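Local coordinates for protein FACT complex subunit SPT16 (Ashbya gossypii, PDB 6A8M) that probably acts, as a subunit of the FACT histone chaperone, in reorganizing nucleosomes during transcription, replication and repair, and is represented here by its N-terminal peptidase-like region, at residues 30-35 with 126-131; 17-22 with 66-71; 24-29 with 164-169; 103-108 with 119-124; 47-52 with 136-141. All coordinates share one frame; numbering follows the deposited sequence.

Overall arrangement
All five contacts lie in the N-terminal lobe, which is built round a six-stranded mixed sheet. Contacts 1 and 2 meet directly, their centres about 11 Å apart, through the neighbouring strands 32-37 and 64-68; the centre of contact 3, by the outermost strand 162-165, is also about 11 Å from that of contact 1. Contact 4, at the other outermost strand 101-106, shares helix 113-128 with contact 1, its centre about 23 Å from that of contact 3. Contact 5 seats helix 48-57 on the loop after strand 131-134. Along the chain, contact 3 encloses contacts 1, 4 and 5, while contact 2 crosses contacts 1, 3 and 5, knitting early and late parts of the lobe together.

Contact 1: 30-35 with 126-131; sequences PSSLVF and REAGSA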
# COMPACT_ATOMS: atom_id res chain seq x y z
N PRO A 30 -17.79 17.50 -4.52
CA PRO A 30 -18.08 17.04 -5.88
C PRO A 30 -19.52 16.55 -5.96
O PRO A 30 -20.04 15.97 -5.01
CB PRO A 30 -17.07 15.90 -6.11
CG PRO A 30 -16.78 15.39 -4.71
CD PRO A 30 -16.85 16.61 -3.81
N SER A 31 -20.15 16.79 -7.11
CA SER A 31 -21.52 16.36 -7.36
C SER A 31 -21.59 14.99 -8.03
O SER A 31 -22.68 14.40 -8.09
CB SER A 31 -22.24 17.38 -8.25
OG SER A 31 -22.22 18.67 -7.68
N SER A 32 -20.47 14.50 -8.53
CA SER A 32 -20.35 13.20 -9.18
C SER A 32 -18.87 12.87 -9.23
O SER A 32 -18.03 13.73 -9.02
CB SER A 32 -20.95 13.20 -10.59
OG SER A 32 -20.29 14.11 -11.46
N LEU A 33 -18.56 11.60 -9.52
CA LEU A 33 -17.20 11.11 -9.63
C LEU A 33 -17.03 10.45 -10.99
O LEU A 33 -17.95 9.79 -11.46
CB LEU A 33 -16.89 10.07 -8.55
CG LEU A 33 -17.14 10.46 -7.09
CD1 LEU A 33 -16.77 9.33 -6.17
CD2 LEU A 33 -16.33 11.73 -6.77
N VAL A 34 -15.87 10.63 -11.62
CA VAL A 34 -15.53 9.89 -12.84
C VAL A 34 -14.11 9.33 -12.72
O VAL A 34 -13.16 10.09 -12.49
CB VAL A 34 -15.64 10.77 -14.10
CG1 VAL A 34 -15.35 9.91 -15.32
CG2 VAL A 34 -17.05 11.42 -14.21
N PHE A 35 -13.97 8.02 -12.92
CA PHE A 35 -12.69 7.33 -12.90
C PHE A 35 -12.52 6.57 -14.21
O PHE A 35 -13.42 5.82 -14.61
CB PHE A 35 -12.60 6.35 -11.72
CG PHE A 35 -12.83 7.01 -10.39
CD1 PHE A 35 -11.80 7.67 -9.76
CD2 PHE A 35 -14.07 6.98 -9.79
CE1 PHE A 35 -11.99 8.30 -8.54
CE2 PHE A 35 -14.28 7.62 -8.56
CZ PHE A 35 -13.23 8.28 -7.94
N ARG A 126 -22.77 16.87 -16.08
CA ARG A 126 -23.06 18.29 -15.96
C ARG A 126 -24.43 18.54 -15.33
O ARG A 126 -24.63 19.55 -14.65
CB ARG A 126 -22.95 18.97 -17.33
CG ARG A 126 -24.02 18.57 -18.35
CD ARG A 126 -23.68 19.13 -19.73
NE ARG A 126 -24.76 18.96 -20.70
CZ ARG A 126 -25.59 19.93 -21.06
NH1 ARG A 126 -25.47 21.15 -20.54
NH2 ARG A 126 -26.55 19.69 -21.95
N GLU A 127 -25.37 17.62 -15.54
CA GLU A 127 -26.66 17.72 -14.85
C GLU A 127 -26.48 17.60 -13.35
O GLU A 127 -27.15 18.30 -12.58
CB GLU A 127 -27.60 16.63 -15.38
CG GLU A 127 -28.89 16.47 -14.57
CD GLU A 127 -29.68 17.77 -14.49
OE1 GLU A 127 -29.67 18.55 -15.47
OE2 GLU A 127 -30.32 18.00 -13.44
N ALA A 128 -25.56 16.73 -12.91
CA ALA A 128 -25.29 16.55 -11.49
C ALA A 128 -24.72 17.82 -10.87
O ALA A 128 -25.08 18.18 -9.74
CB ALA A 128 -24.34 15.37 -11.29
N GLY A 129 -23.85 18.52 -11.58
CA GLY A 129 -23.20 19.69 -11.02
C GLY A 129 -21.89 19.99 -11.70
O GLY A 129 -21.39 19.23 -12.52
N SER A 130 -21.33 21.15 -11.34
CA SER A 130 -20.12 21.62 -12.01
C SER A 130 -18.86 21.03 -11.39
O SER A 130 -17.84 20.94 -12.08
CB SER A 130 -20.06 23.15 -12.00
OG SER A 130 -20.17 23.66 -10.69
N ALA A 131 -18.90 20.66 -10.11
CA ALA A 131 -17.75 20.05 -9.45
C ALA A 131 -17.78 18.54 -9.68
O ALA A 131 -18.74 17.87 -9.29
CB ALA A 131 -17.75 20.36 -7.96
O HOH W 1 -20.70 16.64 -11.15
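Ser31 N donates to Ala131 O in a nearly straight backbone hydrogen bond of 2.8 Å, 167° at the hydrogen, and Pro30 CA adds a CH···O contact to the same oxygen, so the segments draw together near strand 32-37, where helix 113-128 has just ended. Ser31 turns its side chain toward the helix end: Ser31 CB lies 3.3 Å from Ala128 O, while OG, anti to its own carbonyl carbon (chi1 -56°), comes alongside Gly129 CA at 3.6 Å. Gly129 leaves the helix with positive phi. Beside it Ala128 CB packs on Ser31 O and lies 4.1 Å from Ser32 CB. Ser32 OG lies between its backbone N and carbonyl carbon (chi1 62°) and reaches a water at 2.6 Å; the same water lies within hydrogen-bonding distance of Gly129 O and Ala131 O, with more acceptors in reach than it has protons. Farther on, backbone bonds of Ser32 and Val34 with Gly133 carry the pairing into the sheet. Strand 101-106, helix 113-128 and the parallel strand 131-134 form a beta-alpha-beta crossover, here within the Spt16 N-terminal lobe, and the contact sits at its turn from helix to strand.

Contact 2: 17-22 with 66-71; sequences LALRDR and IAVFKE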
# COMPACT_ATOMS: atom_id res chain seq x y z
N LEU A 17 -21.66 1.47 -2.28
CA LEU A 17 -22.62 2.31 -1.56
C LEU A 17 -21.92 3.21 -0.55
O LEU A 17 -22.32 4.36 -0.37
CB LEU A 17 -23.68 1.44 -0.89
CG LEU A 17 -24.63 0.74 -1.86
CD1 LEU A 17 -25.72 0.03 -1.09
CD2 LEU A 17 -25.23 1.74 -2.83
N ALA A 18 -20.86 2.71 0.10
CA ALA A 18 -20.08 3.58 0.99
C ALA A 18 -19.50 4.76 0.23
O ALA A 18 -19.52 5.90 0.72
CB ALA A 18 -18.97 2.80 1.68
N LEU A 19 -19.01 4.52 -1.00
CA LEU A 19 -18.48 5.59 -1.83
C LEU A 19 -19.56 6.59 -2.22
O LEU A 19 -19.35 7.81 -2.17
CB LEU A 19 -17.83 4.99 -3.08
CG LEU A 19 -17.30 5.93 -4.15
CD1 LEU A 19 -16.17 6.81 -3.62
CD2 LEU A 19 -16.82 5.10 -5.33
N ARG A 20 -20.73 6.08 -2.62
CA ARG A 20 -21.87 6.95 -2.90
C ARG A 20 -22.20 7.81 -1.69
O ARG A 20 -22.38 9.03 -1.81
CB ARG A 20 -23.08 6.08 -3.28
CG ARG A 20 -24.27 6.84 -3.82
CD ARG A 20 -25.21 7.26 -2.73
NE ARG A 20 -25.74 6.11 -2.00
CZ ARG A 20 -27.01 5.72 -2.05
NH1 ARG A 20 -27.89 6.39 -2.79
NH2 ARG A 20 -27.40 4.67 -1.35
N ASP A 21 -22.28 7.19 -0.51
CA ASP A 21 -22.67 7.93 0.69
C ASP A 21 -21.66 9.03 1.03
O ASP A 21 -22.05 10.12 1.45
CB ASP A 21 -22.83 6.97 1.86
CG ASP A 21 -24.01 6.05 1.68
OD1 ASP A 21 -24.89 6.41 0.87
OD2 ASP A 21 -24.05 4.98 2.32
N ARG A 22 -20.37 8.77 0.82
CA ARG A 22 -19.34 9.64 1.37
C ARG A 22 -18.85 10.72 0.42
O ARG A 22 -18.41 11.77 0.88
CB ARG A 22 -18.14 8.80 1.84
CG ARG A 22 -17.17 9.56 2.73
CD ARG A 22 -17.56 9.45 4.20
NE ARG A 22 -17.13 8.18 4.78
CZ ARG A 22 -15.89 7.92 5.20
NH1 ARG A 22 -15.59 6.74 5.72
NH2 ARG A 22 -14.95 8.86 5.11
N ILE A 66 -15.83 4.22 -14.78
CA ILE A 66 -16.81 4.13 -13.71
C ILE A 66 -17.14 5.54 -13.27
O ILE A 66 -16.25 6.30 -12.89
CB ILE A 66 -16.28 3.31 -12.51
CG1 ILE A 66 -15.83 1.92 -12.96
CG2 ILE A 66 -17.33 3.28 -11.37
CD1 ILE A 66 -15.10 1.11 -11.85
N ALA A 67 -18.42 5.90 -13.30
CA ALA A 67 -18.87 7.19 -12.81
C ALA A 67 -19.92 6.97 -11.73
O ALA A 67 -20.75 6.06 -11.85
CB ALA A 67 -19.45 8.05 -13.92
N VAL A 68 -19.87 7.78 -10.68
CA VAL A 68 -20.71 7.59 -9.50
C VAL A 68 -21.54 8.84 -9.27
O VAL A 68 -21.03 9.96 -9.38
CB VAL A 68 -19.88 7.26 -8.24
CG1 VAL A 68 -20.82 6.86 -7.13
CG2 VAL A 68 -18.84 6.13 -8.51
N PHE A 69 -22.82 8.64 -8.93
CA PHE A 69 -23.78 9.72 -8.68
C PHE A 69 -24.59 9.37 -7.44
O PHE A 69 -24.56 8.24 -6.95
CB PHE A 69 -24.73 9.91 -9.87
CG PHE A 69 -24.04 10.03 -11.19
CD1 PHE A 69 -23.69 8.90 -11.92
CD2 PHE A 69 -23.76 11.27 -11.73
CE1 PHE A 69 -23.04 9.01 -13.14
CE2 PHE A 69 -23.12 11.39 -12.94
CZ PHE A 69 -22.76 10.27 -13.65
N LYS A 70 -25.37 10.34 -6.94
CA LYS A 70 -26.28 10.05 -5.84
C LYS A 70 -27.20 8.88 -6.17
O LYS A 70 -27.41 7.98 -5.34
CB LYS A 70 -27.12 11.28 -5.48
CG LYS A 70 -28.26 10.95 -4.49
CD LYS A 70 -29.08 12.16 -4.05
CE LYS A 70 -30.27 11.66 -3.19
NZ LYS A 70 -31.08 12.71 -2.52
N GLU A 71 -27.76 8.87 -7.37
CA GLU A 71 -28.83 7.93 -7.69
C GLU A 71 -28.36 6.72 -8.49
O GLU A 71 -29.19 5.87 -8.85
CB GLU A 71 -29.96 8.64 -8.45
CG GLU A 71 -30.35 10.03 -7.91
CD GLU A 71 -31.15 10.00 -6.61
OE1 GLU A 71 -31.83 11.02 -6.32
OE2 GLU A 71 -31.12 8.98 -5.88
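Arg20 reaches from helix 9-22 to Lys70, and its guanidinium supplies the polar part of the contact. Arg20 NH1 donates to Lys70 O at 3.0 Å, meeting the oxygen nearly along the C=O axis, although the angle at the hydrogen is only 143° and the oxygen is tilted from the guanidinium plane. On its own helix Arg20 NE forms a salt bridge with Asp21 OD1, also 3.0 Å long. The group is therefore gripped at two nitrogens, by a carboxylate on one segment and a main-chain carbonyl on the other, which should limit its rotation. Arg20 CG is anti to the backbone N (chi1 -170°) and rests 3.4 Å from Phe69 O; the bend at chi2 (-90°) brings Arg20 CD to 3.5 Å from Lys70 O. The methylenes thus line the two carbonyls before the charged end is reached.

The apolar part lies one residue earlier on the helix. Leu19 CD2 meets Val68 CG2 at 3.9 Å, the two side chains crossing obliquely, while Val68 CG1 approaches the helix backbone at Arg20 CA. Leu19 and Val68 both also touch Leu33 of the adjacent strand 32-37, and Leu19 reaches Leu170 and Leu173 of helix 167-174. Helix 9-22 thus packs on the sheet and also against helix 167-174, while Phe69 packs on Leu121, Arg124 and Val125 of helix 113-128.

Contact 3: 24-29 with 164-169; sequences PSFDGS and VDVSLG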
# COMPACT_ATOMS: atom_id res chain seq x y z
N PRO A 24 -20.07 13.15 -1.67
CA PRO A 24 -20.49 14.55 -1.76
C PRO A 24 -19.90 15.44 -0.68
O PRO A 24 -19.80 16.65 -0.89
CB PRO A 24 -22.02 14.47 -1.68
CG PRO A 24 -22.35 13.08 -2.18
CD PRO A 24 -21.23 12.25 -1.58
N SER A 25 -19.51 14.87 0.46
CA SER A 25 -18.85 15.62 1.53
C SER A 25 -17.33 15.55 1.48
O SER A 25 -16.66 16.05 2.40
CB SER A 25 -19.35 15.14 2.89
OG SER A 25 -18.91 13.83 3.15
N PHE A 26 -16.75 14.92 0.45
CA PHE A 26 -15.34 15.14 0.16
C PHE A 26 -15.07 16.63 0.04
O PHE A 26 -15.94 17.42 -0.34
CB PHE A 26 -14.92 14.46 -1.14
CG PHE A 26 -14.84 12.96 -1.06
CD1 PHE A 26 -15.02 12.29 0.14
CD2 PHE A 26 -14.58 12.21 -2.21
CE1 PHE A 26 -14.94 10.90 0.20
CE2 PHE A 26 -14.50 10.82 -2.15
CZ PHE A 26 -14.68 10.17 -0.95
N ASP A 27 -13.85 17.03 0.40
CA ASP A 27 -13.41 18.40 0.17
C ASP A 27 -13.74 18.82 -1.26
O ASP A 27 -13.58 18.04 -2.20
CB ASP A 27 -11.90 18.53 0.40
CG ASP A 27 -11.51 18.38 1.87
OD1 ASP A 27 -12.41 18.37 2.74
OD2 ASP A 27 -10.29 18.25 2.14
N GLY A 28 -14.23 20.04 -1.41
CA GLY A 28 -14.61 20.53 -2.72
C GLY A 28 -16.01 20.17 -3.15
O GLY A 28 -16.44 20.61 -4.23
N SER A 29 -16.74 19.37 -2.37
CA SER A 29 -18.14 19.04 -2.63
C SER A 29 -18.40 18.60 -4.07
O SER A 29 -19.14 19.25 -4.80
CB SER A 29 -19.04 20.22 -2.27
OG SER A 29 -18.89 20.60 -0.91
N VAL A 164 -12.09 18.08 -9.35
CA VAL A 164 -11.78 18.16 -7.93
C VAL A 164 -11.03 16.89 -7.57
O VAL A 164 -11.57 15.79 -7.73
CB VAL A 164 -13.05 18.30 -7.09
CG1 VAL A 164 -12.74 18.11 -5.63
CG2 VAL A 164 -13.72 19.68 -7.35
N ASP A 165 -9.80 17.02 -7.08
CA ASP A 165 -9.08 15.81 -6.72
C ASP A 165 -9.69 15.17 -5.48
O ASP A 165 -10.07 15.86 -4.53
CB ASP A 165 -7.61 16.07 -6.45
CG ASP A 165 -6.84 14.79 -6.29
OD1 ASP A 165 -6.50 14.17 -7.32
OD2 ASP A 165 -6.62 14.38 -5.13
N VAL A 166 -9.80 13.84 -5.48
CA VAL A 166 -10.49 13.18 -4.38
C VAL A 166 -9.55 12.25 -3.62
O VAL A 166 -10.00 11.31 -2.95
CB VAL A 166 -11.74 12.42 -4.89
CG1 VAL A 166 -12.74 13.39 -5.48
CG2 VAL A 166 -11.35 11.36 -5.93
N SER A 167 -8.23 12.51 -3.65
CA SER A 167 -7.29 11.62 -2.97
C SER A 167 -7.58 11.52 -1.47
O SER A 167 -7.58 10.43 -0.91
CB SER A 167 -5.85 12.07 -3.19
OG SER A 167 -5.41 11.69 -4.47
N LEU A 168 -7.79 12.66 -0.80
CA LEU A 168 -8.01 12.59 0.64
C LEU A 168 -9.30 11.84 0.94
O LEU A 168 -9.34 11.02 1.87
CB LEU A 168 -8.06 14.00 1.25
CG LEU A 168 -8.45 14.10 2.73
CD1 LEU A 168 -7.44 13.38 3.63
CD2 LEU A 168 -8.58 15.56 3.18
N GLY A 169 -10.34 12.09 0.16
CA GLY A 169 -11.61 11.42 0.39
C GLY A 169 -11.51 9.92 0.20
O GLY A 169 -12.02 9.15 1.01
O HOH W 2 -12.35 15.85 -2.93
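Val164, at the end of strand 162-165, begins the contact by directing CG1 at the loop, 3.5 Å from Asp27 O and 4.2 Å from Gly28 CA. Gly28 belongs to a type II turn from Phe26 to Ser29, closed by Ser29 N to Phe26 O. Asp165 faces away from the loop, but its main chain is tied to it by a water that donates to Asp27 O at 2.6 Å and to Asp165 O at 2.8 Å. Asp165 OD2 accepts from Ser167 N, approached from above the carboxylate plane, in an Asx turn that leads into helix 167-174. Val166, at the N-cap position, rests CB and CG1 on Phe26 CD2, both at 3.9 Å. Leu168 brings CD2 to 3.4 Å from Asp27 OD2, a methyl lying against a carboxylate oxygen. Gly169 finishes the walk. Phe26 CG, anti to its own carbonyl carbon (chi1 -72°), carries the ring to this glycine, and Gly169 CA sits over the ring centre, 3.5 Å from the Phe26 centroid and 15° off the normal. The ring thus takes Gly169 CA over one face in a CH-pi contact. Dispersion and CH-pi contacts hold the ring side of the loop, while the water joins two main-chain carbonyls that cannot bond to each other.

Contact 4: 103-108 with 119-124; sequences ELWQSS and EDLVER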
# COMPACT_ATOMS: atom_id res chain seq x y z
N GLU A 103 -25.88 1.12 -14.20
CA GLU A 103 -26.04 0.86 -15.63
C GLU A 103 -24.72 0.39 -16.20
O GLU A 103 -23.68 1.03 -16.00
CB GLU A 103 -26.51 2.12 -16.36
CG GLU A 103 -27.74 2.74 -15.77
CD GLU A 103 -28.23 3.93 -16.54
OE1 GLU A 103 -29.08 4.68 -16.01
OE2 GLU A 103 -27.77 4.14 -17.69
N LEU A 104 -24.75 -0.75 -16.91
CA LEU A 104 -23.59 -1.25 -17.64
C LEU A 104 -23.77 -0.83 -19.09
O LEU A 104 -24.65 -1.34 -19.79
CB LEU A 104 -23.49 -2.77 -17.51
CG LEU A 104 -23.49 -3.24 -16.06
CD1 LEU A 104 -23.51 -4.76 -15.97
CD2 LEU A 104 -22.27 -2.69 -15.37
N TRP A 105 -22.95 0.11 -19.55
CA TRP A 105 -22.89 0.47 -20.96
C TRP A 105 -21.77 -0.33 -21.62
O TRP A 105 -20.60 -0.23 -21.22
CB TRP A 105 -22.64 1.97 -21.12
CG TRP A 105 -23.67 2.89 -20.48
CD1 TRP A 105 -24.83 2.53 -19.85
CD2 TRP A 105 -23.60 4.31 -20.41
NE1 TRP A 105 -25.50 3.65 -19.38
CE2 TRP A 105 -24.76 4.76 -19.71
CE3 TRP A 105 -22.67 5.26 -20.85
CZ2 TRP A 105 -25.01 6.11 -19.48
CZ3 TRP A 105 -22.92 6.59 -20.61
CH2 TRP A 105 -24.08 7.01 -19.93
N GLN A 106 -22.11 -1.11 -22.64
CA GLN A 106 -21.12 -1.97 -23.28
C GLN A 106 -20.30 -1.14 -24.27
O GLN A 106 -20.87 -0.51 -25.16
CB GLN A 106 -21.84 -3.11 -23.98
CG GLN A 106 -20.99 -4.21 -24.55
CD GLN A 106 -21.86 -5.32 -25.12
OE1 GLN A 106 -22.02 -5.43 -26.34
NE2 GLN A 106 -22.43 -6.14 -24.24
N SER A 107 -18.99 -1.10 -24.09
CA SER A 107 -18.11 -0.40 -25.02
C SER A 107 -17.93 -1.22 -26.30
O SER A 107 -18.35 -2.38 -26.41
CB SER A 107 -16.75 -0.14 -24.38
OG SER A 107 -16.02 -1.35 -24.20
N SER A 108 -17.30 -0.61 -27.30
CA SER A 108 -17.03 -1.32 -28.53
C SER A 108 -15.78 -0.74 -29.17
O SER A 108 -15.47 0.43 -28.99
CB SER A 108 -18.22 -1.24 -29.49
OG SER A 108 -17.85 -1.74 -30.77
N GLU A 119 -19.91 11.16 -24.50
CA GLU A 119 -20.73 12.37 -24.61
C GLU A 119 -22.00 12.25 -23.78
O GLU A 119 -22.36 13.18 -23.05
CB GLU A 119 -21.05 12.66 -26.08
CG GLU A 119 -19.83 13.12 -26.87
CD GLU A 119 -19.99 13.02 -28.38
OE1 GLU A 119 -20.99 12.45 -28.86
OE2 GLU A 119 -19.09 13.53 -29.09
N ASP A 120 -22.68 11.10 -23.88
CA ASP A 120 -23.83 10.80 -23.01
C ASP A 120 -23.46 10.97 -21.54
O ASP A 120 -24.22 11.57 -20.76
CB ASP A 120 -24.31 9.37 -23.22
CG ASP A 120 -24.90 9.13 -24.58
OD1 ASP A 120 -25.09 10.11 -25.34
OD2 ASP A 120 -25.16 7.94 -24.88
N LEU A 121 -22.31 10.42 -21.13
CA LEU A 121 -21.93 10.48 -19.73
C LEU A 121 -21.67 11.92 -19.29
O LEU A 121 -22.09 12.32 -18.20
CB LEU A 121 -20.71 9.60 -19.48
CG LEU A 121 -20.25 9.72 -18.02
CD1 LEU A 121 -21.22 9.00 -17.09
CD2 LEU A 121 -18.86 9.24 -17.87
N VAL A 122 -21.01 12.72 -20.14
CA VAL A 122 -20.81 14.13 -19.83
C VAL A 122 -22.15 14.85 -19.60
O VAL A 122 -22.25 15.73 -18.74
CB VAL A 122 -19.97 14.80 -20.94
CG1 VAL A 122 -20.36 16.24 -21.12
CG2 VAL A 122 -18.49 14.68 -20.60
N GLU A 123 -23.20 14.47 -20.35
CA GLU A 123 -24.51 15.06 -20.10
C GLU A 123 -24.99 14.77 -18.68
O GLU A 123 -25.48 15.66 -17.97
CB GLU A 123 -25.53 14.56 -21.13
CG GLU A 123 -25.26 14.97 -22.58
CD GLU A 123 -25.19 16.48 -22.77
OE1 GLU A 123 -26.26 17.15 -22.73
OE2 GLU A 123 -24.08 17.00 -22.97
N ARG A 124 -24.85 13.52 -18.24
CA ARG A 124 -25.25 13.19 -16.88
C ARG A 124 -24.38 13.91 -15.85
O ARG A 124 -24.89 14.38 -14.82
CB ARG A 124 -25.23 11.68 -16.68
CG ARG A 124 -26.01 11.21 -15.46
CD ARG A 124 -26.14 9.70 -15.40
NE ARG A 124 -26.69 9.13 -16.62
CZ ARG A 124 -27.23 7.91 -16.69
NH1 ARG A 124 -27.29 7.15 -15.59
NH2 ARG A 124 -27.72 7.46 -17.84
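Trp105 brings the CZ3/CH2 end of its indole up to helix 113-128, CZ3 coming 3.9 Å from Leu121 CB and 4.1 Å from Asp120 CB. On the same ring, Trp105 CZ2 lies 3.4 Å from Arg124 NH2; the nitrogen is at the indole edge while the carbon stands over a guanidinium face. Glu103 completes the cluster. Its chain, extended beyond CG (chi2 -177°), reaches Arg124 tip to tip, with carboxylate and guanidinium planes 69° apart. Arg124 NH1 donates to Glu103 OE1 at 3.1 Å from well above the carboxylate plane, and Arg124 NH2 makes a weak bond of 3.3 Å to Glu103 OE2. Glu103 OE2 also accepts from Trp105 NE1 at 2.9 Å through its anti lone pair, almost in the indole plane. Glu103 therefore fixes both the indole and the guanidinium, and the salt bridge probably keeps the arginine charge close to the ring edge. The polar end of Asp120 instead pairs with Lys116. With strand 103-106 and helix 119-124 running nearly antiparallel, 153° between their directions, this is helix-on-sheet packing of an alpha/beta fold at an outermost strand of the lobe's mixed sheet.

Contact 5: 47-52 with 136-141; sequences QKTTIL and TKDSYQ
Gln47 and Tyr140 reach toward each other tip to tip, the amide plane turned 39° from the ring. Gln47 NE2 lies 3.3 Å above the ring plane of Tyr140, offset toward the rim, while the same amide also bonds to backbone. Gln47 OE1 accepts from Ser139 N at 2.7 Å and Gln47 NE2 donates to Ser139 O at 2.9 Å, so both polar ends of the side chain pair with one residue's main chain. A water also donates to OE1. This two-point hold should fix the amide's flip.

Asp138 turns its carboxylate to the start of helix 48-57. Its chi1 of -71° sets CG anti to the carbonyl carbon; Asp138 OD1 takes Lys48 N on its syn side at 3.2 Å, and Asp138 OD2 takes Thr49 N through its syn lone pair at 2.7 Å. Thr49 OG1 reaches Asp138 OD2 from the anti side at 2.7 Å. Three bonds from the first turn thus converge on a carboxylate from a loop far off in sequence, whose negative charge would suit the helix N-terminus. Tyr140 OH donates to Thr50 OG1, also at 2.7 Å and near the ring plane; Thr50 OG1 also bonds to Glu60. Thr49 and Tyr140 both touch Leu37 of strand 32-37, and Lys48, Ile51 and Leu52 also meet Trp174, so helix 48-57 joins the sheet, helix 167-174 and the loop leading to helix 143-158.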
# COMPACT_ATOMS: atom_id res chain seq x y z
N GLN A 47 -1.90 3.55 -8.58
CA GLN A 47 -2.70 4.70 -8.99
C GLN A 47 -4.10 4.59 -8.38
O GLN A 47 -4.61 3.50 -8.13
CB GLN A 47 -2.79 4.79 -10.52
CG GLN A 47 -1.41 5.02 -11.19
CD GLN A 47 -1.51 5.57 -12.60
OE1 GLN A 47 -1.36 6.77 -12.81
NE2 GLN A 47 -1.76 4.69 -13.57
N LYS A 48 -4.71 5.75 -8.12
CA LYS A 48 -5.94 5.74 -7.35
C LYS A 48 -7.03 4.97 -8.07
O LYS A 48 -7.84 4.29 -7.42
CB LYS A 48 -6.40 7.17 -7.06
CG LYS A 48 -5.38 7.97 -6.29
CD LYS A 48 -5.11 7.37 -4.93
CE LYS A 48 -3.89 8.08 -4.27
NZ LYS A 48 -4.01 9.57 -4.26
N THR A 49 -7.08 5.06 -9.39
CA THR A 49 -8.15 4.38 -10.11
C THR A 49 -7.97 2.88 -10.06
O THR A 49 -8.94 2.13 -9.89
CB THR A 49 -8.22 4.88 -11.55
OG1 THR A 49 -8.44 6.29 -11.54
CG2 THR A 49 -9.35 4.21 -12.28
N THR A 50 -6.72 2.42 -10.17
CA THR A 50 -6.43 1.00 -10.02
C THR A 50 -6.76 0.52 -8.61
O THR A 50 -7.34 -0.56 -8.44
CB THR A 50 -4.96 0.72 -10.35
OG1 THR A 50 -4.71 1.08 -11.70
CG2 THR A 50 -4.62 -0.78 -10.12
N ILE A 51 -6.38 1.30 -7.60
CA ILE A 51 -6.75 0.94 -6.23
C ILE A 51 -8.26 0.83 -6.11
O ILE A 51 -8.79 -0.13 -5.55
CB ILE A 51 -6.17 1.96 -5.23
CG1 ILE A 51 -4.64 1.91 -5.26
CG2 ILE A 51 -6.67 1.68 -3.82
CD1 ILE A 51 -4.01 3.09 -4.51
N LEU A 52 -8.99 1.82 -6.66
CA LEU A 52 -10.44 1.80 -6.60
C LEU A 52 -11.00 0.52 -7.22
O LEU A 52 -11.90 -0.12 -6.65
CB LEU A 52 -11.01 3.04 -7.29
CG LEU A 52 -12.55 3.12 -7.29
CD1 LEU A 52 -13.10 3.39 -5.89
CD2 LEU A 52 -12.91 4.23 -8.23
N THR A 136 -6.92 13.05 -10.13
CA THR A 136 -6.32 14.04 -11.03
C THR A 136 -4.88 13.69 -11.40
O THR A 136 -4.41 14.14 -12.45
CB THR A 136 -6.39 15.45 -10.43
OG1 THR A 136 -5.73 15.49 -9.15
CG2 THR A 136 -7.84 15.88 -10.24
N LYS A 137 -4.20 12.88 -10.60
CA LYS A 137 -2.80 12.57 -10.84
C LYS A 137 -2.59 11.28 -11.61
O LYS A 137 -1.45 10.98 -11.97
CB LYS A 137 -2.03 12.51 -9.52
CG LYS A 137 -2.26 13.74 -8.65
CD LYS A 137 -1.92 15.01 -9.40
CE LYS A 137 -2.34 16.24 -8.61
NZ LYS A 137 -1.95 16.10 -7.18
N ASP A 138 -3.65 10.51 -11.88
CA ASP A 138 -3.48 9.23 -12.55
C ASP A 138 -3.17 9.41 -14.04
O ASP A 138 -3.59 10.37 -14.68
CB ASP A 138 -4.74 8.38 -12.42
CG ASP A 138 -4.96 7.84 -11.02
OD1 ASP A 138 -4.23 8.22 -10.08
OD2 ASP A 138 -5.88 7.02 -10.87
N SER A 139 -2.45 8.44 -14.59
CA SER A 139 -2.11 8.48 -16.01
C SER A 139 -2.19 7.08 -16.58
O SER A 139 -1.61 6.14 -16.02
CB SER A 139 -0.71 9.06 -16.22
OG SER A 139 -0.32 8.96 -17.58
N TYR A 140 -2.93 6.93 -17.68
CA TYR A 140 -3.04 5.68 -18.41
C TYR A 140 -2.91 5.94 -19.91
O TYR A 140 -3.15 7.06 -20.39
CB TYR A 140 -4.36 4.95 -18.13
CG TYR A 140 -4.59 4.58 -16.68
CD1 TYR A 140 -5.24 5.45 -15.80
CD2 TYR A 140 -4.17 3.35 -16.18
CE1 TYR A 140 -5.45 5.12 -14.46
CE2 TYR A 140 -4.39 3.00 -14.84
CZ TYR A 140 -5.03 3.89 -13.99
OH TYR A 140 -5.23 3.53 -12.69
N GLN A 141 -2.52 4.90 -20.65
CA GLN A 141 -2.39 4.97 -22.09
C GLN A 141 -3.57 4.30 -22.77
O GLN A 141 -4.41 3.66 -22.14
CB GLN A 141 -1.09 4.31 -22.56
CG GLN A 141 0.14 4.77 -21.82
CD GLN A 141 0.55 6.18 -22.17
OE1 GLN A 141 0.31 6.65 -23.29
NE2 GLN A 141 1.17 6.88 -21.22
O HOH W 3 0.24 8.24 -11.43